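Local coordinates for protein uroporphyrinogen III cosynthase (HemD) (Helicobacter pylori, PDB 3P9Z) that probably catalyses the cyclization of the linear tetrapyrrole hydroxymethylbilane to uroporphyrinogen III, a step on the route to heme, at residues L65-Y71 with H84-F90; F38-T44 with K111-L116; N47-L52 with V140-N144; I104-L108 with I128-H132. All coordinates share one frame. Residues are numbered along the deposited sequence.

Contact 1. Residues L65-Y71 with H84-F90; sequences LQNIPAY and HHFKVAF
The contact lies at the edge of the sheet of an α/β domain: after strand 70-72 and helix 75-83, the irregular segment 84-90 comes back to the strand through one bridge. The turn back starts with a Schellman motif: H85 has positive phi (73°/21°), F86 N bonds to L81 O and H85 N to Q82 O. Residues 86-90 are extended and pass steeply inclined to 69-71, meeting them at A70 and V88 (CA-CA 4.8 Å). The bridge has the parallel bonding pattern: A70 N donates to K87 O at 2.7 Å, and A89 N to A70 O at 2.9 Å. K87 N bonds weakly to Q66 O (3.0 Å) and also reaches water 1 (3.0 Å), 2.8 Å from L65 O and 2.6 Å from I68 O. A long, flexible lysine suits this exposed position: K87 NZ donates to N67 O at 2.7 Å and N67 OD1 (chi1 t) at 2.9 Å. Q66 NE2 bonds weakly to H84 O (3.2 Å), its OE1 being engaged by K63. Q66 CG makes a CH-pi contact over the face of the F86 ring, 3.8 Å from the centroid. V88 directs its CA-to-CB bond away from 65-71, and its side chain touches L81. Small A89 fits beneath Y71, its CB in CH-pi contact 3.5 Å from the ring centroid, and water 2 joins Y71 OH (2.7 Å) to F90 O (2.8 Å).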
loop_
_atom_site.group_PDB
_atom_site.type_symbol
_atom_site.label_atom_id
_atom_site.label_comp_id
_atom_site.label_asym_id
_atom_site.label_seq_id
_atom_site.Cartn_x
_atom_site.Cartn_y
_atom_site.Cartn_z
ATOM N N LEU A 65 21.695 4.058 -5.350
ATOM C CA LEU A 65 20.638 3.664 -4.420
ATOM C C LEU A 65 20.622 2.154 -4.144
ATOM O O LEU A 65 20.362 1.722 -3.007
ATOM C CB LEU A 65 19.260 4.113 -4.931
ATOM C CG LEU A 65 18.868 5.589 -4.801
ATOM C CD1 LEU A 65 17.545 5.779 -5.474
ATOM C CD2 LEU A 65 18.780 6.073 -3.359
ATOM N N GLN A 66 20.890 1.360 -5.178
ATOM C CA GLN A 66 20.952 -0.088 -5.027
ATOM C C GLN A 66 22.179 -0.516 -4.221
ATOM O O GLN A 66 22.282 -1.682 -3.806
ATOM C CB GLN A 66 20.936 -0.783 -6.390
ATOM C CG GLN A 66 19.522 -0.981 -6.928
ATOM C CD GLN A 66 19.479 -1.280 -8.424
ATOM O OE1 GLN A 66 20.392 -0.931 -9.181
ATOM N NE2 GLN A 66 18.406 -1.918 -8.856
ATOM N N ASN A 67 23.086 0.438 -4.004
ATOM C CA ASN A 67 24.327 0.200 -3.274
ATOM C C ASN A 67 24.275 0.627 -1.800
ATOM O O ASN A 67 25.201 0.364 -1.055
ATOM C CB ASN A 67 25.483 0.909 -3.978
ATOM C CG ASN A 67 26.846 0.462 -3.460
ATOM O OD1 ASN A 67 27.167 -0.740 -3.446
ATOM N ND2 ASN A 67 27.657 1.426 -3.025
ATOM N N ILE A 68 23.202 1.299 -1.394
ATOM C CA ILE A 68 23.072 1.812 -0.036
ATOM C C ILE A 68 22.236 0.835 0.790
ATOM O O ILE A 68 21.097 0.531 0.413
ATOM C CB ILE A 68 22.443 3.235 -0.013
ATOM C CG1 ILE A 68 23.311 4.216 -0.806
ATOM C CG2 ILE A 68 22.212 3.715 1.440
ATOM C CD1 ILE A 68 22.613 5.545 -1.180
ATOM N N PRO A 69 22.797 0.321 1.900
ATOM C CA PRO A 69 22.035 -0.654 2.706
ATOM C C PRO A 69 20.589 -0.195 2.974
ATOM O O PRO A 69 20.364 0.930 3.433
ATOM C CB PRO A 69 22.851 -0.772 3.999
ATOM C CG PRO A 69 24.284 -0.409 3.569
ATOM C CD PRO A 69 24.114 0.645 2.507
ATOM N N ALA A 70 19.638 -1.079 2.653
ATOM C CA ALA A 70 18.213 -0.790 2.708
ATOM C C ALA A 70 17.513 -1.594 3.813
ATOM O O ALA A 70 17.761 -2.802 3.976
ATOM C CB ALA A 70 17.565 -1.093 1.347
ATOM N N TYR A 71 16.657 -0.898 4.557
ATOM C CA TYR A 71 15.875 -1.457 5.645
ATOM C C TYR A 71 14.409 -1.401 5.251
ATOM O O TYR A 71 13.992 -0.532 4.461
ATOM C CB TYR A 71 16.114 -0.673 6.933
ATOM C CG TYR A 71 17.537 -0.810 7.464
ATOM C CD1 TYR A 71 17.821 -1.684 8.509
ATOM C CD2 TYR A 71 18.585 -0.077 6.911
ATOM C CE1 TYR A 71 19.101 -1.819 8.992
ATOM C CE2 TYR A 71 19.878 -0.199 7.384
ATOM C CZ TYR A 71 20.126 -1.073 8.417
ATOM O OH TYR A 71 21.389 -1.223 8.882
ATOM N N HIS A 84 14.696 -7.114 -6.411
ATOM C CA HIS A 84 15.026 -6.122 -7.428
ATOM C C HIS A 84 16.414 -5.502 -7.302
ATOM O O HIS A 84 16.628 -4.364 -7.702
ATOM C CB HIS A 84 13.906 -5.074 -7.543
ATOM C CG HIS A 84 12.635 -5.631 -8.107
ATOM N ND1 HIS A 84 12.414 -5.763 -9.462
ATOM C CD2 HIS A 84 11.529 -6.123 -7.497
ATOM C CE1 HIS A 84 11.222 -6.301 -9.664
ATOM N NE2 HIS A 84 10.666 -6.532 -8.487
ATOM N N HIS A 85 17.351 -6.268 -6.734
ATOM C CA HIS A 85 18.789 -5.947 -6.755
ATOM C C HIS A 85 19.233 -4.791 -5.840
ATOM O O HIS A 85 20.296 -4.206 -6.029
ATOM C CB HIS A 85 19.283 -5.760 -8.202
ATOM C CG HIS A 85 18.915 -6.900 -9.104
ATOM N ND1 HIS A 85 18.426 -6.717 -10.379
ATOM C CD2 HIS A 85 18.927 -8.242 -8.897
ATOM C CE1 HIS A 85 18.170 -7.894 -10.925
ATOM N NE2 HIS A 85 18.466 -8.836 -10.047
ATOM N N PHE A 86 18.423 -4.478 -4.838
ATOM C CA PHE A 86 18.847 -3.523 -3.823
ATOM C C PHE A 86 19.708 -4.268 -2.815
ATOM O O PHE A 86 19.623 -5.499 -2.706
ATOM C CB PHE A 86 17.641 -2.857 -3.166
ATOM C CG PHE A 86 16.993 -1.807 -4.031
ATOM C CD1 PHE A 86 16.152 -2.169 -5.078
ATOM C CD2 PHE A 86 17.231 -0.460 -3.801
ATOM C CE1 PHE A 86 15.556 -1.193 -5.881
ATOM C CE2 PHE A 86 16.640 0.528 -4.598
ATOM C CZ PHE A 86 15.810 0.166 -5.638
ATOM N N LYS A 87 20.569 -3.522 -2.137
ATOM C CA LYS A 87 21.372 -4.028 -1.042
ATOM C C LYS A 87 20.565 -4.055 0.269
ATOM O O LYS A 87 20.363 -3.030 0.926
ATOM C CB LYS A 87 22.617 -3.153 -0.877
ATOM C CG LYS A 87 23.532 -3.594 0.254
ATOM C CD LYS A 87 24.714 -2.644 0.403
ATOM C CE LYS A 87 25.800 -2.949 -0.619
ATOM N NZ LYS A 87 26.737 -1.796 -0.740
ATOM N N VAL A 88 20.121 -5.237 0.669
ATOM C CA VAL A 88 19.311 -5.347 1.887
ATOM C C VAL A 88 20.197 -5.513 3.131
ATOM O O VAL A 88 20.999 -6.441 3.206
ATOM C CB VAL A 88 18.285 -6.504 1.783
ATOM C CG1 VAL A 88 17.412 -6.553 3.014
ATOM C CG2 VAL A 88 17.432 -6.337 0.510
ATOM N N ALA A 89 20.036 -4.620 4.102
ATOM C CA ALA A 89 20.827 -4.663 5.329
ATOM C C ALA A 89 20.488 -5.849 6.217
ATOM O O ALA A 89 19.358 -6.341 6.211
ATOM C CB ALA A 89 20.668 -3.371 6.105
ATOM N N PHE A 90 21.492 -6.307 6.966
ATOM C CA PHE A 90 21.329 -7.293 8.016
ATOM C C PHE A 90 20.301 -6.797 9.035
ATOM O O PHE A 90 20.470 -5.728 9.610
ATOM C CB PHE A 90 22.676 -7.536 8.708
ATOM C CG PHE A 90 22.609 -8.521 9.852
ATOM C CD1 PHE A 90 22.542 -9.890 9.607
ATOM C CD2 PHE A 90 22.624 -8.075 11.181
ATOM C CE1 PHE A 90 22.496 -10.809 10.671
ATOM C CE2 PHE A 90 22.583 -8.985 12.257
ATOM C CZ PHE A 90 22.514 -10.356 11.991
HETATM O O HOH W 1 19.904 -0.664 -1.559
HETATM O O HOH W 2 22.271 -3.563 9.860
#

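Contact 2. Residues F38-T44 with K111-L116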
loop_
_atom_site.group_PDB
_atom_site.type_symbol
_atom_site.label_atom_id
_atom_site.label_comp_id
_atom_site.label_asym_id
_atom_site.label_seq_id
_atom_site.Cartn_x
_atom_site.Cartn_y
_atom_site.Cartn_z
ATOM N N PHE A 38 23.804 9.697 2.446
ATOM C CA PHE A 38 23.074 8.641 3.177
ATOM C C PHE A 38 23.728 7.265 3.153
ATOM O O PHE A 38 24.124 6.776 2.083
ATOM C CB PHE A 38 21.619 8.541 2.681
ATOM C CG PHE A 38 20.902 9.859 2.685
ATOM C CD1 PHE A 38 20.328 10.350 3.856
ATOM C CD2 PHE A 38 20.805 10.615 1.511
ATOM C CE1 PHE A 38 19.682 11.584 3.855
ATOM C CE2 PHE A 38 20.158 11.846 1.490
ATOM C CZ PHE A 38 19.604 12.341 2.660
ATOM N N ASN A 39 23.794 6.624 4.322
ATOM C CA ASN A 39 24.277 5.230 4.388
ATOM C C ASN A 39 23.198 4.206 4.777
ATOM O O ASN A 39 23.502 3.033 5.048
ATOM C CB ASN A 39 25.507 5.094 5.315
ATOM C CG ASN A 39 25.277 5.673 6.718
ATOM O OD1 ASN A 39 24.182 6.146 7.060
ATOM N ND2 ASN A 39 26.334 5.645 7.540
ATOM N N ALA A 40 21.947 4.656 4.806
ATOM C CA ALA A 40 20.809 3.772 5.016
ATOM C C ALA A 40 19.581 4.300 4.304
ATOM O O ALA A 40 19.301 5.502 4.329
ATOM C CB ALA A 40 20.504 3.612 6.525
ATOM N N LEU A 41 18.841 3.391 3.685
ATOM C CA LEU A 41 17.545 3.730 3.127
ATOM C C LEU A 41 16.478 2.992 3.924
ATOM O O LEU A 41 16.722 1.897 4.448
ATOM C CB LEU A 41 17.445 3.285 1.673
ATOM C CG LEU A 41 18.528 3.654 0.646
ATOM C CD1 LEU A 41 18.218 2.918 -0.638
ATOM C CD2 LEU A 41 18.649 5.172 0.402
ATOM N N ILE A 42 15.291 3.573 3.996
ATOM C CA ILE A 42 14.177 2.853 4.578
ATOM C C ILE A 42 12.919 2.973 3.721
ATOM O O ILE A 42 12.625 4.037 3.167
ATOM C CB ILE A 42 13.971 3.210 6.081
ATOM C CG1 ILE A 42 12.880 2.321 6.708
ATOM C CG2 ILE A 42 13.699 4.714 6.294
ATOM C CD1 ILE A 42 12.956 2.288 8.191
ATOM N N PHE A 43 12.218 1.845 3.597
ATOM C CA PHE A 43 10.999 1.712 2.824
ATOM C C PHE A 43 9.918 1.101 3.712
ATOM O O PHE A 43 10.215 0.241 4.552
ATOM C CB PHE A 43 11.227 0.759 1.635
ATOM C CG PHE A 43 12.275 1.233 0.657
ATOM C CD1 PHE A 43 13.630 1.016 0.902
ATOM C CD2 PHE A 43 11.898 1.875 -0.520
ATOM C CE1 PHE A 43 14.618 1.446 -0.011
ATOM C CE2 PHE A 43 12.869 2.302 -1.453
ATOM C CZ PHE A 43 14.224 2.090 -1.199
ATOM N N THR A 44 8.680 1.553 3.529
ATOM C CA THR A 44 7.519 0.938 4.177
ATOM C C THR A 44 6.627 0.252 3.142
ATOM O O THR A 44 5.799 -0.564 3.501
ATOM C CB THR A 44 6.655 1.974 4.908
ATOM O OG1 THR A 44 6.285 2.994 3.981
ATOM C CG2 THR A 44 7.399 2.604 6.055
ATOM N N LYS A 111 23.078 6.418 12.053
ATOM C CA LYS A 111 23.052 6.377 10.581
ATOM C C LYS A 111 22.402 7.635 9.978
ATOM O O LYS A 111 21.562 8.253 10.619
ATOM C CB LYS A 111 22.279 5.153 10.077
ATOM C CG LYS A 111 22.784 3.784 10.550
ATOM C CD LYS A 111 24.167 3.446 10.048
ATOM C CE LYS A 111 24.583 2.044 10.490
ATOM N NZ LYS A 111 24.617 1.128 9.331
ATOM N N SER A 112 22.788 7.988 8.745
ATOM C CA SER A 112 22.066 8.990 7.936
ATOM C C SER A 112 21.078 8.275 7.024
ATOM O O SER A 112 21.482 7.618 6.065
ATOM C CB SER A 112 23.030 9.784 7.069
ATOM O OG SER A 112 23.715 10.729 7.857
ATOM N N VAL A 113 19.791 8.428 7.330
ATOM C CA VAL A 113 18.724 7.632 6.724
ATOM C C VAL A 113 17.880 8.427 5.708
ATOM O O VAL A 113 17.495 9.584 5.944
ATOM C CB VAL A 113 17.777 7.054 7.813
ATOM C CG1 VAL A 113 16.692 6.170 7.179
ATOM C CG2 VAL A 113 18.558 6.280 8.881
ATOM N N LEU A 114 17.612 7.798 4.574
ATOM C CA LEU A 114 16.737 8.370 3.577
ATOM C C LEU A 114 15.497 7.504 3.507
ATOM O O LEU A 114 15.572 6.319 3.162
ATOM C CB LEU A 114 17.412 8.412 2.210
ATOM C CG LEU A 114 16.565 8.976 1.055
ATOM C CD1 LEU A 114 16.053 10.428 1.330
ATOM C CD2 LEU A 114 17.390 8.940 -0.206
ATOM N N TYR A 115 14.370 8.103 3.858
ATOM C CA TYR A 115 13.076 7.431 3.810
ATOM C C TYR A 115 12.382 7.710 2.476
ATOM O O TYR A 115 11.986 8.834 2.204
ATOM C CB TYR A 115 12.217 7.923 4.981
ATOM C CG TYR A 115 10.811 7.383 5.038
ATOM C CD1 TYR A 115 10.503 6.092 4.593
ATOM C CD2 TYR A 115 9.791 8.149 5.600
ATOM C CE1 TYR A 115 9.192 5.592 4.674
ATOM C CE2 TYR A 115 8.484 7.662 5.695
ATOM C CZ TYR A 115 8.189 6.391 5.235
ATOM O OH TYR A 115 6.887 5.928 5.333
ATOM N N LEU A 116 12.226 6.679 1.653
ATOM C CA LEU A 116 11.529 6.832 0.368
ATOM C C LEU A 116 10.061 6.503 0.593
ATOM O O LEU A 116 9.702 5.356 0.909
ATOM C CB LEU A 116 12.195 5.974 -0.727
ATOM C CG LEU A 116 13.682 6.418 -0.761
ATOM C CD1 LEU A 116 14.685 5.320 -1.025
ATOM C CD2 LEU A 116 13.984 7.639 -1.636
HETATM O O HOH W 3 24.857 1.576 6.562
HETATM O O HOH W 4 8.060 3.410 1.489
#
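Apolar side chains fill both faces of this strand pair. On one face L41 CD2 meets L114 CB at 3.9 Å and L116 CD1 at 4.2 Å, and F43 CZ reaches L116 CD1 at 3.3 Å; helix 46-55 packs on bulky F43 and L116. On the other, I42 CG2 packs against V113 CG1 (3.4 Å) and Y115 CB (3.8 Å); beta-branched I42 and V113 suit an extended backbone, while small A40 sits by V113. Towards one end, L114 CB makes a CH-pi contact over the face of the F38 ring, 3.9 Å from the ring centroid. The parallel ladder joins A40 N to S112 O (3.3 Å), L114 N to A40 O (2.9 Å), I42 N to L114 O (2.9 Å) and L116 N to I42 O (3.1 Å). At its entrance N39 OD1 replaces a backbone carbonyl, accepting from S112 N at 2.9 Å. At the exit water 4 links T44 N (2.8 Å) to L116 O (2.6 Å). T44 OG1 and Y115 OH, 3.3 Å apart, both bind a malonate ion, probably from the crystallisation liquor, which may mark a pocket beside the C-terminal end of strand 40-43. Such adjacent parallel strands, with helices on both faces, are the core of an α/β domain of a uroporphyrinogen-III synthase.

Contact 3. Residues N47-L52 with V140-N144; sequences NAVFSL and VVYEN
Here a helix of an α/β domain packs on one of the long strands that lead from it to the other domain. Helix 47-52 crosses strand 140-144 at 118°, with the axes 7.5 Å apart at closest approach, and A48 is nearest V141 (CA-CA 6.1 Å). V141 departs from extended geometry (-115°/-5°); consistent with this, V141 and the next residue Y142 both point toward the helix. V141 takes chi1 m, which sets CG2 3.8 Å from A48 CB and CG1 4.3 Å from L52 CD2 (L52 m,t); alanine is small enough for the close approach. Y142, with chi1 p (79°) and chi2 -84°, lays its ring along the helix, CE1 3.9 Å from A48 CB. N47 (chi1 m) places CB over the ring face, 3.9 Å from the centroid. The Y142 side chain also comes within about 4 Å of a bound malonate, possibly the mark of a pocket. S51, compact and polar, points toward the strand, and its chi1 t carries OG to donate to V141 O at 2.6 Å.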
loop_
_atom_site.group_PDB
_atom_site.type_symbol
_atom_site.label_atom_id
_atom_site.label_comp_id
_atom_site.label_asym_id
_atom_site.label_seq_id
_atom_site.Cartn_x
_atom_site.Cartn_y
_atom_site.Cartn_z
ATOM N N ASN A 47 5.768 -0.029 -3.258
ATOM C CA ASN A 47 5.480 0.969 -4.286
ATOM C C ASN A 47 6.556 2.038 -4.422
ATOM O O ASN A 47 6.757 2.593 -5.510
ATOM C CB ASN A 47 4.099 1.577 -4.058
ATOM C CG ASN A 47 2.991 0.561 -4.306
ATOM O OD1 ASN A 47 2.882 0.015 -5.402
ATOM N ND2 ASN A 47 2.196 0.278 -3.281
ATOM N N ALA A 48 7.247 2.309 -3.316
ATOM C CA ALA A 48 8.415 3.193 -3.323
ATOM C C ALA A 48 9.591 2.535 -4.052
ATOM O O ALA A 48 10.339 3.214 -4.748
ATOM C CB ALA A 48 8.804 3.602 -1.899
ATOM N N VAL A 49 9.733 1.211 -3.927
ATOM C CA VAL A 49 10.750 0.494 -4.706
ATOM C C VAL A 49 10.445 0.564 -6.215
ATOM O O VAL A 49 11.321 0.914 -7.024
ATOM C CB VAL A 49 10.921 -0.987 -4.248
ATOM C CG1 VAL A 49 12.072 -1.664 -5.002
ATOM C CG2 VAL A 49 11.152 -1.066 -2.716
ATOM N N PHE A 50 9.198 0.255 -6.587
ATOM C CA PHE A 50 8.799 0.277 -8.003
ATOM C C PHE A 50 8.935 1.657 -8.632
ATOM O O PHE A 50 9.290 1.778 -9.794
ATOM C CB PHE A 50 7.363 -0.215 -8.174
ATOM C CG PHE A 50 7.169 -1.638 -7.786
ATOM C CD1 PHE A 50 8.137 -2.593 -8.088
ATOM C CD2 PHE A 50 6.006 -2.035 -7.123
ATOM C CE1 PHE A 50 7.955 -3.932 -7.729
ATOM C CE2 PHE A 50 5.813 -3.366 -6.755
ATOM C CZ PHE A 50 6.783 -4.320 -7.049
ATOM N N SER A 51 8.634 2.685 -7.850
ATOM C CA SER A 51 8.808 4.058 -8.266
ATOM C C SER A 51 10.262 4.333 -8.636
ATOM O O SER A 51 10.528 4.897 -9.690
ATOM C CB SER A 51 8.364 5.017 -7.155
ATOM O OG SER A 51 8.550 6.373 -7.569
ATOM N N LEU A 52 11.199 3.948 -7.771
ATOM C CA LEU A 52 12.636 4.163 -8.047
ATOM C C LEU A 52 13.085 3.440 -9.317
ATOM O O LEU A 52 13.711 4.037 -10.187
ATOM C CB LEU A 52 13.502 3.742 -6.848
ATOM C CG LEU A 52 13.389 4.556 -5.556
ATOM C CD1 LEU A 52 14.290 3.946 -4.502
ATOM C CD2 LEU A 52 13.732 6.038 -5.773
ATOM N N VAL A 140 9.295 12.082 -0.977
ATOM C CA VAL A 140 8.070 11.575 -1.563
ATOM C C VAL A 140 8.345 11.043 -2.985
ATOM O O VAL A 140 8.676 11.804 -3.895
ATOM C CB VAL A 140 7.023 12.720 -1.621
ATOM C CG1 VAL A 140 5.781 12.306 -2.427
ATOM C CG2 VAL A 140 6.643 13.178 -0.182
ATOM N N VAL A 141 8.200 9.740 -3.190
ATOM C CA VAL A 141 8.449 9.188 -4.528
ATOM C C VAL A 141 7.196 8.606 -5.177
ATOM O O VAL A 141 7.226 8.179 -6.337
ATOM C CB VAL A 141 9.622 8.163 -4.535
ATOM C CG1 VAL A 141 10.943 8.858 -4.060
ATOM C CG2 VAL A 141 9.301 6.958 -3.680
ATOM N N TYR A 142 6.091 8.578 -4.437
ATOM C CA TYR A 142 4.834 8.122 -5.039
ATOM C C TYR A 142 3.614 8.640 -4.302
ATOM O O TYR A 142 3.708 9.090 -3.158
ATOM C CB TYR A 142 4.782 6.582 -5.190
ATOM C CG TYR A 142 4.439 5.856 -3.913
ATOM C CD1 TYR A 142 5.430 5.557 -2.983
ATOM C CD2 TYR A 142 3.123 5.483 -3.617
ATOM C CE1 TYR A 142 5.141 4.906 -1.797
ATOM C CE2 TYR A 142 2.816 4.819 -2.403
ATOM C CZ TYR A 142 3.844 4.533 -1.515
ATOM O OH TYR A 142 3.598 3.894 -0.324
ATOM N N GLU A 143 2.474 8.571 -4.995
ATOM C CA GLU A 143 1.184 8.906 -4.425
ATOM C C GLU A 143 0.147 7.905 -4.923
ATOM O O GLU A 143 0.152 7.517 -6.102
ATOM C CB GLU A 143 0.787 10.325 -4.815
ATOM C CG GLU A 143 -0.423 10.839 -4.064
ATOM C CD GLU A 143 -0.852 12.232 -4.493
ATOM O OE1 GLU A 143 -0.278 12.783 -5.456
ATOM O OE2 GLU A 143 -1.775 12.781 -3.854
ATOM N N ASN A 144 -0.714 7.463 -4.011
ATOM C CA ASN A 144 -1.818 6.582 -4.345
ATOM C C ASN A 144 -3.029 7.477 -4.530
ATOM O O ASN A 144 -3.504 8.099 -3.577
ATOM C CB ASN A 144 -2.047 5.545 -3.236
ATOM C CG ASN A 144 -3.164 4.563 -3.571
ATOM O OD1 ASN A 144 -3.406 4.238 -4.738
ATOM N ND2 ASN A 144 -3.848 4.077 -2.534
#

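Contact 4. Residues I104-L108 with I128-H132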
loop_
_atom_site.group_PDB
_atom_site.type_symbol
_atom_site.label_atom_id
_atom_site.label_comp_id
_atom_site.label_asym_id
_atom_site.label_seq_id
_atom_site.Cartn_x
_atom_site.Cartn_y
_atom_site.Cartn_z
ATOM N N ILE A 104 14.259 -2.559 14.469
ATOM C CA ILE A 104 15.282 -2.111 13.554
ATOM C C ILE A 104 15.760 -0.718 13.913
ATOM O O ILE A 104 16.728 -0.259 13.401
ATOM C CB ILE A 104 14.913 -2.196 12.061
ATOM C CG1 ILE A 104 13.951 -1.128 11.679
ATOM C CG2 ILE A 104 14.344 -3.498 11.708
ATOM C CD1 ILE A 104 14.152 -0.747 10.348
ATOM N N PHE A 105 15.078 -0.056 14.812
ATOM C CA PHE A 105 15.438 1.301 15.093
ATOM C C PHE A 105 16.832 1.452 15.671
ATOM O O PHE A 105 17.523 2.382 15.373
ATOM C CB PHE A 105 14.371 1.960 15.936
ATOM C CG PHE A 105 13.074 2.034 15.255
ATOM C CD1 PHE A 105 12.950 2.719 14.090
ATOM C CD2 PHE A 105 12.000 1.370 15.740
ATOM C CE1 PHE A 105 11.793 2.771 13.450
ATOM C CE2 PHE A 105 10.829 1.424 15.118
ATOM C CZ PHE A 105 10.708 2.113 13.959
ATOM N N PRO A 106 17.235 0.493 16.470
ATOM C CA PRO A 106 18.579 0.464 17.005
ATOM C C PRO A 106 19.619 0.301 15.936
ATOM O O PRO A 106 20.678 0.798 16.071
ATOM C CB PRO A 106 18.549 -0.744 17.901
ATOM C CG PRO A 106 17.173 -0.876 18.268
ATOM C CD PRO A 106 16.404 -0.529 17.080
ATOM N N LEU A 107 19.294 -0.395 14.884
ATOM C CA LEU A 107 20.218 -0.578 13.769
ATOM C C LEU A 107 20.382 0.716 12.992
ATOM O O LEU A 107 21.355 0.886 12.259
ATOM C CB LEU A 107 19.739 -1.686 12.819
ATOM C CG LEU A 107 19.403 -3.077 13.387
ATOM C CD1 LEU A 107 18.893 -3.964 12.274
ATOM C CD2 LEU A 107 20.582 -3.736 14.085
ATOM N N LEU A 108 19.428 1.625 13.161
ATOM C CA LEU A 108 19.436 2.905 12.450
ATOM C C LEU A 108 20.072 4.039 13.256
ATOM O O LEU A 108 20.329 5.126 12.721
ATOM C CB LEU A 108 18.022 3.293 12.027
ATOM C CG LEU A 108 17.272 2.354 11.080
ATOM C CD1 LEU A 108 15.927 2.976 10.674
ATOM C CD2 LEU A 108 18.112 1.998 9.847
ATOM N N ILE A 128 7.685 8.596 14.259
ATOM C CA ILE A 128 8.330 7.465 14.939
ATOM C C ILE A 128 9.872 7.555 14.882
ATOM O O ILE A 128 10.555 7.346 15.887
ATOM C CB ILE A 128 7.840 6.117 14.363
ATOM C CG1 ILE A 128 6.304 6.010 14.493
ATOM C CG2 ILE A 128 8.556 4.948 15.055
ATOM C CD1 ILE A 128 5.660 4.835 13.733
ATOM N N LEU A 129 10.406 7.887 13.711
ATOM C CA LEU A 129 11.843 8.097 13.560
ATOM C C LEU A 129 12.352 9.265 14.406
ATOM O O LEU A 129 13.340 9.120 15.132
ATOM C CB LEU A 129 12.198 8.292 12.087
ATOM C CG LEU A 129 12.088 7.051 11.196
ATOM C CD1 LEU A 129 12.256 7.434 9.729
ATOM C CD2 LEU A 129 13.100 5.967 11.606
ATOM N N LEU A 130 11.666 10.408 14.316
ATOM C CA LEU A 130 11.977 11.581 15.129
ATOM C C LEU A 130 11.953 11.242 16.621
ATOM O O LEU A 130 12.841 11.650 17.357
ATOM C CB LEU A 130 11.027 12.754 14.829
ATOM C CG LEU A 130 11.254 14.044 15.651
ATOM C CD1 LEU A 130 12.502 14.808 15.183
ATOM C CD2 LEU A 130 10.038 14.956 15.623
ATOM N N GLU A 131 10.954 10.474 17.055
ATOM C CA GLU A 131 10.868 10.051 18.460
ATOM C C GLU A 131 12.040 9.172 18.876
ATOM O O GLU A 131 12.455 9.201 20.026
ATOM C CB GLU A 131 9.537 9.342 18.752
ATOM C CG GLU A 131 8.363 10.317 18.935
ATOM C CD GLU A 131 6.988 9.650 18.859
ATOM O OE1 GLU A 131 6.902 8.394 18.807
ATOM O OE2 GLU A 131 5.985 10.402 18.847
ATOM N N HIS A 132 12.587 8.396 17.941
ATOM C CA HIS A 132 13.743 7.545 18.263
ATOM C C HIS A 132 15.092 8.266 18.112
ATOM O O HIS A 132 16.146 7.667 18.320
ATOM C CB HIS A 132 13.700 6.241 17.456
ATOM C CG HIS A 132 12.819 5.190 18.058
ATOM N ND1 HIS A 132 11.442 5.287 18.071
ATOM C CD2 HIS A 132 13.118 4.017 18.672
ATOM C CE1 HIS A 132 10.932 4.221 18.666
ATOM N NE2 HIS A 132 11.927 3.431 19.032
#
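Both segments are short: one is an isolated helical turn, the other the end of helix 125-131. Residues 105-108 form barely one helical turn, held by weak bonds from L107 N (3.0 Å) and L108 N (3.3 Å) to I104 O and a better one from L108 N to F105 O (3.0 Å). Residues 128-131 are the last turn of a regular helix, and H132 N closes it on I128 O at 3.1 Å. The two come nearest at F105 and H132, whose CA atoms are 7.2 Å apart, so side chains bridge the gap. F105 is the main one: large and flat, it points toward the helix with chi1 m, its CZ 3.7 Å from I128 CG2 and its CE1 3.9 Å from L129 CD2, a methyl near the ring plane. Helix 125-131 is the crossover helix of a β-α-β unit between the parallel strands 112-118 and 135-146; the little turn 105-108 lies beside it on the same face of the sheet, L108 resting on I42 and both L108 and L129 on I134. Leucine suits these two inward positions, where L108 CD1 and L129 CD2 are 4.2 Å apart. Toward the solvent, H132 lays a ring face near F105 CD2, the centroids 4.6 Å apart and the planes inclined at 34°, while H132 CD2 lies 3.6 Å from F105 CB. The imidazole is fixed by its own helix: H132 ND1 donates to I128 O at 3.1 Å.

In the fold
From the N terminus, the loop of contact 2 opens first, at 38-44, and that of contact 3 at 47-52. Contact 1 then opens and closes (65-90) within both. Contact 4 opens at 104-108, after contact 1 has closed, and crosses contact 2, which closes at 111-116 before contact 4 ends at 128-132. Contact 3 closes last, at 140-144, so it crosses contact 2 and encloses contact 4. Strand 40-43 is the hub: L41 bonds to P69 and Y71 of contact 1, while I42 touches I104 and L108 of contact 4. On the other face L52 joins contacts 1, 2 and 3. Contacts 3 and 4 stay about 12 Å apart at their nearest atoms.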